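Side-chain contact in putative metal-dependent phosphoesterase (Bifidobacterium adolescentis, PDB 3O0F), which is a metal-dependent phosphoesterase that holds iron, zinc and adenosine monophosphate in its active site and may act on nucleotides or nucleic-acid ends: residues Trp15-His20 with Leu88-Asp93. Residues are numbered along the deposited sequence; the frame is centred on the assembly and turned at random.
Sequences WDIHCH and LAFQYD. With FE (Fe (III) ion), chain E.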
loop_
_atom_site.group_PDB
_atom_site.type_symbol
_atom_site.label_atom_id
_atom_site.label_comp_id
_atom_site.label_asym_id
_atom_site.label_seq_id
_atom_site.Cartn_x
_atom_site.Cartn_y
_atom_site.Cartn_z
ATOM N N TRP A 15 10.706 10.692 6.601
ATOM C CA TRP A 15 9.558 9.931 7.038
ATOM C C TRP A 15 9.460 8.681 6.174
ATOM O O TRP A 15 9.672 8.771 4.975
ATOM C CB TRP A 15 8.293 10.751 6.805
ATOM C CG TRP A 15 8.110 11.945 7.646
ATOM C CD1 TRP A 15 8.975 13.005 7.829
ATOM C CD2 TRP A 15 6.923 12.267 8.367
ATOM N NE1 TRP A 15 8.380 13.950 8.655
ATOM C CE2 TRP A 15 7.139 13.505 9.015
ATOM C CE3 TRP A 15 5.698 11.611 8.544
ATOM C CZ2 TRP A 15 6.166 14.109 9.800
ATOM C CZ3 TRP A 15 4.738 12.208 9.330
ATOM C CH2 TRP A 15 4.972 13.426 9.954
ATOM N N ASP A 16 9.052 7.549 6.747
ATOM C CA ASP A 16 8.715 6.386 5.934
ATOM C C ASP A 16 7.186 6.383 5.757
ATOM O O ASP A 16 6.452 6.086 6.710
ATOM C CB ASP A 16 9.183 5.097 6.615
ATOM C CG ASP A 16 8.966 3.861 5.746
ATOM O OD1 ASP A 16 8.283 3.953 4.728
ATOM O OD2 ASP A 16 9.522 2.793 6.051
ATOM N N ILE A 17 6.694 6.729 4.565
ATOM C CA ILE A 17 5.237 6.921 4.425
ATOM C C ILE A 17 4.501 5.748 3.765
ATOM O O ILE A 17 3.367 5.884 3.329
ATOM C CB ILE A 17 4.877 8.281 3.755
ATOM C CG1 ILE A 17 5.210 8.296 2.275
ATOM C CG2 ILE A 17 5.550 9.426 4.485
ATOM C CD1 ILE A 17 4.813 9.583 1.617
ATOM N N HIS A 18 5.167 4.598 3.686
ATOM C CA HIS A 18 4.610 3.417 3.035
ATOM C C HIS A 18 4.798 2.160 3.912
ATOM O O HIS A 18 5.731 1.387 3.690
ATOM C CB HIS A 18 5.316 3.243 1.707
ATOM C CG HIS A 18 4.602 2.357 0.745
ATOM N ND1 HIS A 18 4.845 2.398 -0.620
ATOM C CD2 HIS A 18 3.684 1.377 0.945
ATOM C CE1 HIS A 18 4.074 1.501 -1.214
ATOM N NE2 HIS A 18 3.366 0.872 -0.288
ATOM N N CYS A 19 3.924 1.974 4.897
ATOM C CA CYS A 19 4.072 0.901 5.901
ATOM C C CYS A 19 2.722 0.204 6.098
ATOM O O CYS A 19 1.691 0.878 6.208
ATOM C CB CYS A 19 4.567 1.446 7.233
ATOM S SG CYS A 19 6.054 2.449 7.120
ATOM N N HIS A 20 2.745 -1.137 6.082
ATOM C CA HIS A 20 1.570 -1.988 6.244
ATOM C C HIS A 20 1.559 -2.703 7.605
ATOM O O HIS A 20 2.617 -3.001 8.156
ATOM C CB HIS A 20 1.550 -3.021 5.122
ATOM C CG HIS A 20 1.417 -2.417 3.767
ATOM N ND1 HIS A 20 0.221 -2.307 3.120
ATOM C CD2 HIS A 20 2.340 -1.867 2.940
ATOM C CE1 HIS A 20 0.398 -1.708 1.958
ATOM N NE2 HIS A 20 1.671 -1.419 1.831
ATOM N N LEU A 88 -1.206 5.559 -3.346
ATOM C CA LEU A 88 -1.119 5.942 -1.948
ATOM C C LEU A 88 -1.960 7.223 -1.780
ATOM O O LEU A 88 -1.801 8.174 -2.559
ATOM C CB LEU A 88 0.348 6.208 -1.598
ATOM C CG LEU A 88 1.318 5.030 -1.584
ATOM C CD1 LEU A 88 2.739 5.554 -1.488
ATOM C CD2 LEU A 88 1.061 4.036 -0.458
ATOM N N ALA A 89 -2.842 7.211 -0.782
ATOM C CA ALA A 89 -3.790 8.296 -0.500
ATOM C C ALA A 89 -3.565 8.735 0.914
ATOM O O ALA A 89 -3.628 7.922 1.826
ATOM C CB ALA A 89 -5.209 7.818 -0.647
ATOM N N PHE A 90 -3.235 10.001 1.103
ATOM C CA PHE A 90 -2.938 10.484 2.447
ATOM C C PHE A 90 -3.869 11.642 2.834
ATOM O O PHE A 90 -4.251 12.473 1.983
ATOM C CB PHE A 90 -1.510 11.009 2.525
ATOM C CG PHE A 90 -0.466 9.966 2.258
ATOM C CD1 PHE A 90 -0.158 9.018 3.231
ATOM C CD2 PHE A 90 0.184 9.928 1.045
ATOM C CE1 PHE A 90 0.791 8.013 2.965
ATOM C CE2 PHE A 90 1.168 8.970 0.787
ATOM C CZ PHE A 90 1.451 8.013 1.749
ATOM N N GLN A 91 -4.139 11.711 4.128
ATOM C CA GLN A 91 -4.778 12.880 4.753
ATOM C C GLN A 91 -6.075 13.281 4.085
ATOM O O GLN A 91 -6.278 14.444 3.721
ATOM C CB GLN A 91 -3.780 14.054 4.821
ATOM C CG GLN A 91 -2.523 13.715 5.689
ATOM C CD GLN A 91 -2.841 13.560 7.173
ATOM O OE1 GLN A 91 -2.594 12.507 7.765
ATOM N NE2 GLN A 91 -3.380 14.626 7.787
ATOM N N TYR A 92 -6.958 12.309 3.922
ATOM C CA TYR A 92 -8.297 12.553 3.361
ATOM C C TYR A 92 -9.343 12.312 4.435
ATOM O O TYR A 92 -9.056 11.680 5.458
ATOM C CB TYR A 92 -8.547 11.672 2.147
ATOM C CG TYR A 92 -8.481 10.217 2.427
ATOM C CD1 TYR A 92 -9.601 9.519 2.824
ATOM C CD2 TYR A 92 -7.286 9.527 2.292
ATOM C CE1 TYR A 92 -9.548 8.173 3.072
ATOM C CE2 TYR A 92 -7.207 8.172 2.554
ATOM C CZ TYR A 92 -8.332 7.499 2.929
ATOM O OH TYR A 92 -8.249 6.163 3.187
ATOM N N ASP A 93 -10.558 12.800 4.213
ATOM C CA ASP A 93 -11.657 12.580 5.168
ATOM C C ASP A 93 -12.107 11.121 5.201
ATOM O O ASP A 93 -12.690 10.627 4.245
ATOM C CB ASP A 93 -12.824 13.501 4.837
ATOM C CG ASP A 93 -14.068 13.217 5.652
ATOM O OD1 ASP A 93 -14.026 12.404 6.633
ATOM O OD2 ASP A 93 -15.116 13.784 5.242
HETATM FE FE FE E . 2.570 -1.189 -0.270
HETATM O O HOH W 1 3.289 -1.286 -2.222
#
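L88 rests one methyl, CD2, squarely on a face of the H18 imidazole: it sits 3.9 Å from the centroid of the H18 ring and 6° off the ring normal, a CH-pi contact. The other branch, CD1, lies over ND1 on the same face, 3.9 Å from that atom. With CG anti to the backbone N (chi1 -162°), H18 carries its ring out to the iron, which NE2 binds at 2.2 Å; ND1 is hydrogen-bonded to E231, a second-shell carboxylate that helps fix the ring's rotation and probably makes it a stronger donor to the metal. H20 brings its own NE2 to the same iron at 2.3 Å, and E75, D261 and a water also bind it. One step back along the strand, I17 meets the far end of the F90 ring. Its chi1 of 72° tucks CG1 between backbone N and carbonyl carbon, and the extended chain beyond sets CD1 3.7 Å from CZ of F90. The carbonyl O of I17, buried without a hydrogen-bonding partner, meets the F90 ring edge near its plane, 3.3 Å from CZ. Were F90 an alanine, losing the ring is likely to open a gap beside CG1 and CD1 of I17 and free that branch to turn. Strands 15-19 and 83-90 thus meet across intervening 44-47 and 70-80, inside the distorted TIM-type barrel of the PHP fold; H18, on its first strand, and H20, just beyond, form the characteristic H-x-H metal ligands.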